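Local coordinates for putative exported protein (Bordetella pertussis, PDB 2DVZ) that probably serves as the periplasmic solute receptor of a tripartite tricarboxylate-type transporter, holding a glutamate molecule in the cleft between its two lobes, at residues A15-A20 with L48-V53; S85-N90 with L98-I103; V118-P123 with E191-N196. One frame throughout, in Å; residues are numbered along the deposited sequence.

Contact 1. Residues A15-A20 with L48-V53; sequences AYPSKA and LGQPMV
Gln50 places CG anti to its carbonyl carbon, beside the backbone N (chi1 -65°), and a second bend at chi2 (-60°) folds the carboxamide back along residues 17-19 instead of letting it extend. On the other side the cis peptide bond before Pro17 turns the chain, so that the pyrrolidine ring faces 48-53 and crosses the Gln50 side chain obliquely. The touching is done by methylene carbons: Pro17 CB lies 3.8 Å from Gln50 CG, and that same CG sits 3.4 Å from Pro17 O and 3.5 Å from Lys19 O, two carbonyls that converge on it. The amide end runs past the backbone of Ser18 and Lys19, with NE2 at 3.6 Å from Ser18 O, a distance that marks proximity and no more. Further along, Pro17 CG reaches Leu48 CB at 4.1 Å, where Leu48 closes helix 32-48 and Gly49, at positive phi, ends the helical run. At the other end Ala20 CB meets the ring of Pro51 at CG, 3.7 Å away, while Ala20 CA approaches Pro51 O at 3.3 Å in a CA-H...O contact bent to 138° at the hydrogen. The join between the segments, which lies at the surface, is thus van der Waals packing with one such weak polar contact. Tyr16, its ring covered on one face by Pro17 CB, turns instead to Leu259 of helix 253-267, and its OH donates a hydrogen bond to Gly76 O. Backbone bonds of Ile21 with Pro51 and Val53 continue the pairing directly after Ala20. The whole is the lead-in to two neighbouring parallel strands, 21-25 and 52-56, joined through helix 32-48 as a beta-alpha-beta crossover of a periplasmic-binding-protein lobe.

Contact 2. Residues S85-N90 with L98-I103; sequences STMAVN and LPYDPI. With GLU (glutamic acid), chain G.
The glutamate pocket borders this contact at the start of helix 84-93, where Ser85 grips one carboxylate oxygen of the ligand twice. Its backbone N donates to GLU OXT at 3.2 Å and its OG donates to the same atom at 2.8 Å; OG lies beside the backbone N (chi1 -71°), so both donors reach one oxygen. Thr33 OG1, Ser149 OG and Ser178 N bind the ligand as well. Behind Ser85 the helix widens into a pi-type turn, seen in the bond from Asn90 N to Ser85 O at 2.8 Å. The returning loop 98-103 packs against this turn. Tyr100, with CG in the crowded position between N and carbonyl carbon (chi1 68°), sends its hydroxyl to Thr86 O, OH donating over 2.6 Å in the carbonyl plane onto a lone pair, at a C=O...donor angle of 116°. Thr86 O thereby lies at the edge of the Tyr100 ring, while Leu98 CD2 covers one face, 3.5 Å above the plane and offset toward the rim. Leu98 crosses Asn90 at about a right angle, CD1 lying 3.5 Å from Asn90 OD1. Pro102 and the selenomethionine Met87 slide past each other in opposite directions, with Met87 CE 4.0 Å from Pro102 CB. Asp101 OD1 accepts from Ile103 N through its anti lone pair, an Asx turn that shapes the loop around Pro102.

Contact 3. Residues V118-P123 with E191-N196; sequences VVAVNP and ELIFDN. With GLU (glutamic acid), chain G.
Val119 and Phe194 lie side by side and point the same way from a non-hydrogen-bonded antiparallel pair, and the Phe194 ring turns one face to the valine. Val119 CG2, anti to its backbone N, makes a CH-pi contact at 3.9 Å from the Phe194 ring centroid, 20° off the normal and displaced toward the rim. On the same face of the sheet, the next non-hydrogen-bonded pair sets Val121 alongside Leu192, with Val121 CG1 4.1 Å from Leu192 CG. The other face carries Val118 beside Asp195, where Val118 CG1 meets Asp195 CB at 3.9 Å, and Ala120 with Ile193. Five backbone bonds fix this register: the straightest, Asp195 N to Val118 O at 3.0 Å (177° at the hydrogen), runs nearly along the C=O axis, whereas the donor Ile193 N stands above the carbonyl plane of Ala120 O. Asp195 CG, anti to its backbone N, leads away from Val118, so the buried carboxylate, probably charged, is held by three hydroxyls, Ser178 OG at OD1 and Ser199 OG and Ser200 OG at OD2. Asn196, next in the strand, lines the glutamate pocket. Strand 192-196 lies between 106-121 and the parallel strand 145-148; Ile193 packs on helix 178-187, Phe194 stacks edge-to-face with Tyr146 and with Phe162 of helix 154-166, and strand 210-215 flanks 106-121 on its far side.

Contacts 2 and 3 both touch the bound glutamate, yet their centres stand about 25 Å apart on opposite sides of the chain's centre and their nearest atoms about 7 Å apart. Ser85 of contact 2 and Asn196 of contact 3 thus reach the ligand from separate parts of the fold, consistent with a cleft closed around its solute. Helix 84-93 and strand 106-121 are consecutive elements of the chain, joined by the loop that includes 98-103. Contact 1 lies away from the pocket, its centre about 27 Å from that of contact 2 and 38 Å from that of contact 3, although contacts 1 and 3 reach the same mixed sheet.

Contact 1. Residues A15-A20 with L48-V53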
loop_
_atom_site.group_PDB
_atom_site.type_symbol
_atom_site.label_atom_id
_atom_site.label_comp_id
_atom_site.label_asym_id
_atom_site.label_seq_id
_atom_site.Cartn_x
_atom_site.Cartn_y
_atom_site.Cartn_z
ATOM N N ALA A 15 17.576 -9.140 27.340
ATOM C CA ALA A 15 17.767 -9.336 25.854
ATOM C C ALA A 15 16.474 -9.096 25.040
ATOM O O ALA A 15 15.402 -9.627 25.345
ATOM C CB ALA A 15 18.376 -10.729 25.544
ATOM N N TYR A 16 16.599 -8.264 24.012
ATOM C CA TYR A 16 15.488 -7.909 23.133
ATOM C C TYR A 16 14.829 -9.181 22.523
ATOM O O TYR A 16 15.537 -10.091 22.091
ATOM C CB TYR A 16 16.001 -6.965 22.047
ATOM C CG TYR A 16 14.923 -6.523 21.105
ATOM C CD1 TYR A 16 14.157 -5.387 21.390
ATOM C CD2 TYR A 16 14.624 -7.262 19.959
ATOM C CE1 TYR A 16 13.139 -4.989 20.593
ATOM C CE2 TYR A 16 13.571 -6.849 19.113
ATOM C CZ TYR A 16 12.843 -5.704 19.446
ATOM O OH TYR A 16 11.823 -5.245 18.649
ATOM N N PRO A 17 13.481 -9.268 22.532
ATOM C CA PRO A 17 12.525 -8.371 23.186
ATOM C C PRO A 17 12.132 -8.925 24.564
ATOM O O PRO A 17 12.006 -10.126 24.698
ATOM C CB PRO A 17 11.331 -8.374 22.229
ATOM C CG PRO A 17 11.513 -9.653 21.341
ATOM C CD PRO A 17 12.789 -10.333 21.792
ATOM N N SER A 18 11.923 -8.047 25.553
ATOM C CA SER A 18 11.652 -8.448 26.935
ATOM C C SER A 18 10.237 -8.030 27.312
ATOM O O SER A 18 9.682 -8.430 28.360
ATOM C CB SER A 18 12.717 -7.852 27.882
ATOM O OG SER A 18 12.735 -6.422 27.828
ATOM N N LYS A 19 9.630 -7.268 26.409
ATOM C CA LYS A 19 8.257 -6.816 26.548
ATOM C C LYS A 19 7.564 -6.681 25.146
ATOM O O LYS A 19 8.204 -6.861 24.107
ATOM C CB LYS A 19 8.272 -5.483 27.302
ATOM C CG LYS A 19 8.883 -4.358 26.527
ATOM C CD LYS A 19 9.051 -3.111 27.335
ATOM C CE LYS A 19 9.504 -2.009 26.435
ATOM N NZ LYS A 19 10.082 -0.816 27.114
ATOM N N ALA A 20 6.266 -6.366 25.152
ATOM C CA ALA A 20 5.481 -6.065 23.951
ATOM C C ALA A 20 6.106 -5.019 23.037
ATOM O O ALA A 20 6.687 -4.017 23.493
ATOM C CB ALA A 20 4.051 -5.616 24.323
ATOM N N LEU A 48 9.045 -14.482 18.216
ATOM C CA LEU A 48 9.769 -13.570 19.105
ATOM C C LEU A 48 9.498 -13.818 20.601
ATOM O O LEU A 48 10.290 -13.406 21.450
ATOM C CB LEU A 48 9.516 -12.094 18.727
ATOM C CG LEU A 48 10.145 -11.574 17.417
ATOM C CD1 LEU A 48 9.557 -10.205 16.957
ATOM C CD2 LEU A 48 11.641 -11.525 17.538
ATOM N N GLY A 49 8.398 -14.489 20.909
ATOM C CA GLY A 49 8.007 -14.770 22.291
ATOM C C GLY A 49 7.557 -13.526 23.056
ATOM O O GLY A 49 7.559 -13.528 24.302
ATOM N N GLN A 50 7.167 -12.480 22.298
ATOM C CA GLN A 50 6.534 -11.277 22.824
ATOM C C GLN A 50 5.375 -10.844 21.940
ATOM O O GLN A 50 5.434 -10.990 20.730
ATOM C CB GLN A 50 7.532 -10.111 22.970
ATOM C CG GLN A 50 8.637 -10.318 23.986
ATOM C CD GLN A 50 8.165 -10.551 25.412
ATOM O OE1 GLN A 50 7.090 -10.096 25.826
ATOM N NE2 GLN A 50 8.976 -11.262 26.181
ATOM N N PRO A 51 4.302 -10.306 22.545
ATOM C CA PRO A 51 3.281 -9.705 21.663
ATOM C C PRO A 51 3.788 -8.520 20.825
ATOM O O PRO A 51 4.641 -7.747 21.268
ATOM C CB PRO A 51 2.199 -9.219 22.638
ATOM C CG PRO A 51 2.935 -9.106 23.981
ATOM C CD PRO A 51 3.921 -10.226 23.971
HETATM N N MSE A 52 3.269 -8.441 19.604
HETATM C CA MSE A 52 3.425 -7.310 18.731
HETATM C C MSE A 52 2.051 -6.722 18.545
HETATM O O MSE A 52 1.175 -7.347 17.973
HETATM C CB MSE A 52 3.992 -7.753 17.398
HETATM C CG MSE A 52 5.439 -8.186 17.500
HETATM SE SE MSE A 52 6.125 -8.573 15.749
HETATM C CE MSE A 52 7.087 -6.920 15.311
ATOM N N VAL A 53 1.854 -5.514 19.051
ATOM C CA VAL A 53 0.519 -4.979 19.161
ATOM C C VAL A 53 0.328 -3.882 18.125
ATOM O O VAL A 53 1.011 -2.874 18.138
ATOM C CB VAL A 53 0.223 -4.527 20.628
ATOM C CG1 VAL A 53 -1.192 -4.007 20.777
ATOM C CG2 VAL A 53 0.423 -5.696 21.551
#

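Contact 2. Residues S85-N90 with L98-I103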
loop_
_atom_site.group_PDB
_atom_site.type_symbol
_atom_site.label_atom_id
_atom_site.label_comp_id
_atom_site.label_asym_id
_atom_site.label_seq_id
_atom_site.Cartn_x
_atom_site.Cartn_y
_atom_site.Cartn_z
ATOM N N SER A 85 3.025 5.086 0.261
ATOM C CA SER A 85 2.471 6.383 0.612
ATOM C C SER A 85 3.440 7.108 1.551
ATOM O O SER A 85 3.802 8.257 1.325
ATOM C CB SER A 85 1.093 6.239 1.278
ATOM O OG SER A 85 0.116 5.828 0.325
ATOM N N THR A 86 3.883 6.402 2.580
ATOM C CA THR A 86 4.676 7.037 3.650
ATOM C C THR A 86 6.160 7.200 3.297
ATOM O O THR A 86 6.807 8.135 3.756
ATOM C CB THR A 86 4.467 6.335 5.021
ATOM O OG1 THR A 86 4.736 4.933 4.893
ATOM C CG2 THR A 86 3.022 6.536 5.522
HETATM N N MSE A 87 6.666 6.329 2.439
HETATM C CA MSE A 87 8.081 6.321 2.094
HETATM C C MSE A 87 8.429 7.210 0.901
HETATM O O MSE A 87 9.550 7.690 0.780
HETATM C CB MSE A 87 8.586 4.875 1.863
HETATM C CG MSE A 87 8.583 3.967 3.108
HETATM SE SE MSE A 87 9.819 4.617 4.507
HETATM C CE MSE A 87 8.550 5.689 5.595
ATOM N N ALA A 88 7.454 7.449 0.039
ATOM C CA ALA A 88 7.721 8.014 -1.286
ATOM C C ALA A 88 6.774 9.147 -1.696
ATOM O O ALA A 88 7.224 10.219 -2.100
ATOM C CB ALA A 88 7.679 6.883 -2.345
ATOM N N VAL A 89 5.464 8.902 -1.624
ATOM C CA VAL A 89 4.500 9.841 -2.206
ATOM C C VAL A 89 4.230 11.020 -1.277
ATOM O O VAL A 89 4.172 12.155 -1.732
ATOM C CB VAL A 89 3.161 9.154 -2.658
ATOM C CG1 VAL A 89 2.306 10.120 -3.504
ATOM C CG2 VAL A 89 3.424 7.881 -3.424
ATOM N N ASN A 90 4.040 10.760 0.009
ATOM C CA ASN A 90 3.867 11.864 0.963
ATOM C C ASN A 90 4.976 12.911 0.977
ATOM O O ASN A 90 4.687 14.108 0.985
ATOM C CB ASN A 90 3.612 11.355 2.372
ATOM C CG ASN A 90 2.276 11.789 2.889
ATOM O OD1 ASN A 90 2.014 12.982 3.016
ATOM N ND2 ASN A 90 1.417 10.836 3.192
ATOM N N LEU A 98 6.314 18.260 5.369
ATOM C CA LEU A 98 6.163 16.922 5.955
ATOM C C LEU A 98 7.116 16.829 7.174
ATOM O O LEU A 98 8.293 17.172 7.048
ATOM C CB LEU A 98 6.453 15.827 4.915
ATOM C CG LEU A 98 5.997 14.403 5.258
ATOM C CD1 LEU A 98 4.503 14.253 5.061
ATOM C CD2 LEU A 98 6.746 13.408 4.403
ATOM N N PRO A 99 6.605 16.410 8.355
ATOM C CA PRO A 99 7.379 16.306 9.604
ATOM C C PRO A 99 8.354 15.111 9.758
ATOM O O PRO A 99 8.814 14.841 10.885
ATOM C CB PRO A 99 6.298 16.199 10.678
ATOM C CG PRO A 99 5.009 16.472 9.966
ATOM C CD PRO A 99 5.201 16.057 8.576
ATOM N N TYR A 100 8.669 14.401 8.673
ATOM C CA TYR A 100 9.646 13.323 8.741
ATOM C C TYR A 100 10.344 13.219 7.394
ATOM O O TYR A 100 9.812 13.653 6.406
ATOM C CB TYR A 100 8.987 11.988 9.150
ATOM C CG TYR A 100 8.036 11.409 8.112
ATOM C CD1 TYR A 100 8.508 10.569 7.115
ATOM C CD2 TYR A 100 6.678 11.719 8.130
ATOM C CE1 TYR A 100 7.648 10.027 6.147
ATOM C CE2 TYR A 100 5.808 11.194 7.180
ATOM C CZ TYR A 100 6.299 10.354 6.185
ATOM O OH TYR A 100 5.468 9.847 5.236
ATOM N N ASP A 101 11.566 12.708 7.392
ATOM C CA ASP A 101 12.293 12.351 6.188
ATOM C C ASP A 101 12.224 10.809 6.176
ATOM O O ASP A 101 12.721 10.176 7.097
ATOM C CB ASP A 101 13.739 12.878 6.282
ATOM C CG ASP A 101 14.585 12.617 5.022
ATOM O OD1 ASP A 101 14.510 11.539 4.351
ATOM O OD2 ASP A 101 15.392 13.526 4.736
ATOM N N PRO A 102 11.553 10.214 5.156
ATOM C CA PRO A 102 11.374 8.756 5.123
ATOM C C PRO A 102 12.699 7.982 5.202
ATOM O O PRO A 102 12.762 6.892 5.762
ATOM C CB PRO A 102 10.676 8.511 3.754
ATOM C CG PRO A 102 10.985 9.764 2.941
ATOM C CD PRO A 102 10.942 10.860 3.971
ATOM N N ILE A 103 13.747 8.555 4.634
ATOM C CA ILE A 103 15.019 7.836 4.517
ATOM C C ILE A 103 15.922 8.054 5.739
ATOM O O ILE A 103 16.443 7.089 6.295
ATOM C CB ILE A 103 15.705 8.097 3.143
ATOM C CG1 ILE A 103 14.801 7.559 2.012
ATOM C CG2 ILE A 103 17.165 7.499 3.088
ATOM C CD1 ILE A 103 15.152 8.023 0.605
HETATM N N GLU G . -2.421 3.459 0.271
HETATM C CA GLU G . -1.617 2.720 1.263
HETATM C C GLU G . -0.305 2.225 0.677
HETATM O O GLU G . -0.002 1.033 0.559
HETATM C CB GLU G . -2.443 1.620 1.921
HETATM C CG GLU G . -3.850 2.106 2.314
HETATM C CD GLU G . -4.428 1.411 3.511
HETATM O OE1 GLU G . -3.712 0.549 4.064
HETATM O OE2 GLU G . -5.595 1.740 3.930
HETATM O OXT GLU G . 0.542 3.071 0.347
#

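Contact 3. Residues V118-P123 with E191-N196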
loop_
_atom_site.group_PDB
_atom_site.type_symbol
_atom_site.label_atom_id
_atom_site.label_comp_id
_atom_site.label_asym_id
_atom_site.label_seq_id
_atom_site.Cartn_x
_atom_site.Cartn_y
_atom_site.Cartn_z
ATOM N N VAL A 118 -4.801 -2.311 -7.888
ATOM C CA VAL A 118 -5.984 -2.703 -8.648
ATOM C C VAL A 118 -6.847 -1.490 -8.896
ATOM O O VAL A 118 -6.979 -0.663 -8.009
ATOM C CB VAL A 118 -6.812 -3.819 -7.922
ATOM C CG1 VAL A 118 -7.407 -3.356 -6.517
ATOM C CG2 VAL A 118 -7.871 -4.459 -8.878
ATOM N N VAL A 119 -7.416 -1.382 -10.100
ATOM C CA VAL A 119 -8.520 -0.443 -10.326
ATOM C C VAL A 119 -9.807 -1.280 -10.422
ATOM O O VAL A 119 -9.926 -2.196 -11.245
ATOM C CB VAL A 119 -8.293 0.566 -11.527
ATOM C CG1 VAL A 119 -8.090 -0.132 -12.894
ATOM C CG2 VAL A 119 -9.406 1.625 -11.601
ATOM N N ALA A 120 -10.758 -0.978 -9.542
ATOM C CA ALA A 120 -11.982 -1.710 -9.523
ATOM C C ALA A 120 -13.188 -0.770 -9.619
ATOM O O ALA A 120 -13.085 0.477 -9.381
ATOM C CB ALA A 120 -12.058 -2.617 -8.265
ATOM N N VAL A 121 -14.316 -1.361 -10.024
ATOM C CA VAL A 121 -15.542 -0.605 -10.165
ATOM C C VAL A 121 -16.667 -1.250 -9.347
ATOM O O VAL A 121 -16.658 -2.451 -9.035
ATOM C CB VAL A 121 -15.962 -0.307 -11.665
ATOM C CG1 VAL A 121 -14.955 0.526 -12.361
ATOM C CG2 VAL A 121 -16.238 -1.587 -12.471
ATOM N N ASN A 122 -17.620 -0.423 -8.978
ATOM C CA ASN A 122 -18.892 -0.948 -8.526
ATOM C C ASN A 122 -19.512 -1.790 -9.682
ATOM O O ASN A 122 -19.443 -1.388 -10.837
ATOM C CB ASN A 122 -19.821 0.203 -8.063
ATOM C CG ASN A 122 -21.154 -0.300 -7.566
ATOM O OD1 ASN A 122 -22.060 -0.600 -8.365
ATOM N ND2 ASN A 122 -21.282 -0.431 -6.259
ATOM N N PRO A 123 -20.126 -2.940 -9.368
ATOM C CA PRO A 123 -20.628 -3.820 -10.438
ATOM C C PRO A 123 -21.701 -3.230 -11.360
ATOM O O PRO A 123 -21.850 -3.683 -12.521
ATOM C CB PRO A 123 -21.174 -5.019 -9.677
ATOM C CG PRO A 123 -20.552 -4.933 -8.250
ATOM C CD PRO A 123 -20.410 -3.469 -8.020
ATOM N N GLU A 191 -18.024 5.283 -7.672
ATOM C CA GLU A 191 -18.195 4.260 -8.712
ATOM C C GLU A 191 -16.885 3.439 -8.882
ATOM O O GLU A 191 -16.912 2.238 -9.164
ATOM C CB GLU A 191 -18.661 4.920 -10.044
ATOM C CG GLU A 191 -20.022 5.787 -9.994
ATOM C CD GLU A 191 -20.002 7.176 -9.198
ATOM O OE1 GLU A 191 -18.962 7.895 -9.129
ATOM O OE2 GLU A 191 -21.107 7.560 -8.669
ATOM N N LEU A 192 -15.749 4.115 -8.685
ATOM C CA LEU A 192 -14.415 3.563 -8.895
ATOM C C LEU A 192 -13.640 3.565 -7.580
ATOM O O LEU A 192 -13.913 4.372 -6.669
ATOM C CB LEU A 192 -13.624 4.401 -9.935
ATOM C CG LEU A 192 -13.862 4.332 -11.459
ATOM C CD1 LEU A 192 -15.340 4.556 -11.951
ATOM C CD2 LEU A 192 -12.907 5.283 -12.173
ATOM N N ILE A 193 -12.669 2.666 -7.493
ATOM C CA ILE A 193 -11.704 2.687 -6.413
ATOM C C ILE A 193 -10.358 2.343 -6.977
ATOM O O ILE A 193 -10.235 1.444 -7.807
ATOM C CB ILE A 193 -12.084 1.751 -5.236
ATOM C CG1 ILE A 193 -11.201 2.034 -3.999
ATOM C CG2 ILE A 193 -12.131 0.251 -5.663
ATOM C CD1 ILE A 193 -11.454 1.178 -2.815
ATOM N N PHE A 194 -9.344 3.098 -6.561
ATOM C CA PHE A 194 -7.961 2.690 -6.784
ATOM C C PHE A 194 -7.474 2.130 -5.471
ATOM O O PHE A 194 -7.504 2.826 -4.460
ATOM C CB PHE A 194 -7.130 3.883 -7.229
ATOM C CG PHE A 194 -7.405 4.304 -8.646
ATOM C CD1 PHE A 194 -6.595 3.842 -9.693
ATOM C CD2 PHE A 194 -8.479 5.143 -8.948
ATOM C CE1 PHE A 194 -6.872 4.218 -11.006
ATOM C CE2 PHE A 194 -8.771 5.517 -10.297
ATOM C CZ PHE A 194 -7.973 5.058 -11.305
ATOM N N ASP A 195 -7.080 0.858 -5.467
ATOM C CA ASP A 195 -6.659 0.208 -4.247
ATOM C C ASP A 195 -5.404 -0.650 -4.410
ATOM O O ASP A 195 -4.941 -0.927 -5.538
ATOM C CB ASP A 195 -7.796 -0.652 -3.679
ATOM C CG ASP A 195 -7.651 -0.905 -2.189
ATOM O OD1 ASP A 195 -6.761 -0.284 -1.555
ATOM O OD2 ASP A 195 -8.426 -1.725 -1.647
ATOM N N ASN A 196 -4.849 -1.023 -3.252
ATOM C CA ASN A 196 -3.883 -2.081 -3.148
ATOM C C ASN A 196 -4.763 -3.294 -3.062
ATOM O O ASN A 196 -5.786 -3.285 -2.387
ATOM C CB ASN A 196 -3.005 -1.944 -1.877
ATOM C CG ASN A 196 -2.652 -0.456 -1.520
ATOM O OD1 ASN A 196 -3.115 0.059 -0.500
ATOM N ND2 ASN A 196 -1.858 0.205 -2.347
HETATM N N GLU G . -2.421 3.459 0.271
HETATM C CA GLU G . -1.617 2.720 1.263
HETATM C C GLU G . -0.305 2.225 0.677
HETATM O O GLU G . -0.002 1.033 0.559
HETATM C CB GLU G . -2.443 1.620 1.921
HETATM C CG GLU G . -3.850 2.106 2.314
HETATM C CD GLU G . -4.428 1.411 3.511
HETATM O OE1 GLU G . -3.712 0.549 4.064
HETATM O OE2 GLU G . -5.595 1.740 3.930
HETATM O OXT GLU G . 0.542 3.071 0.347
#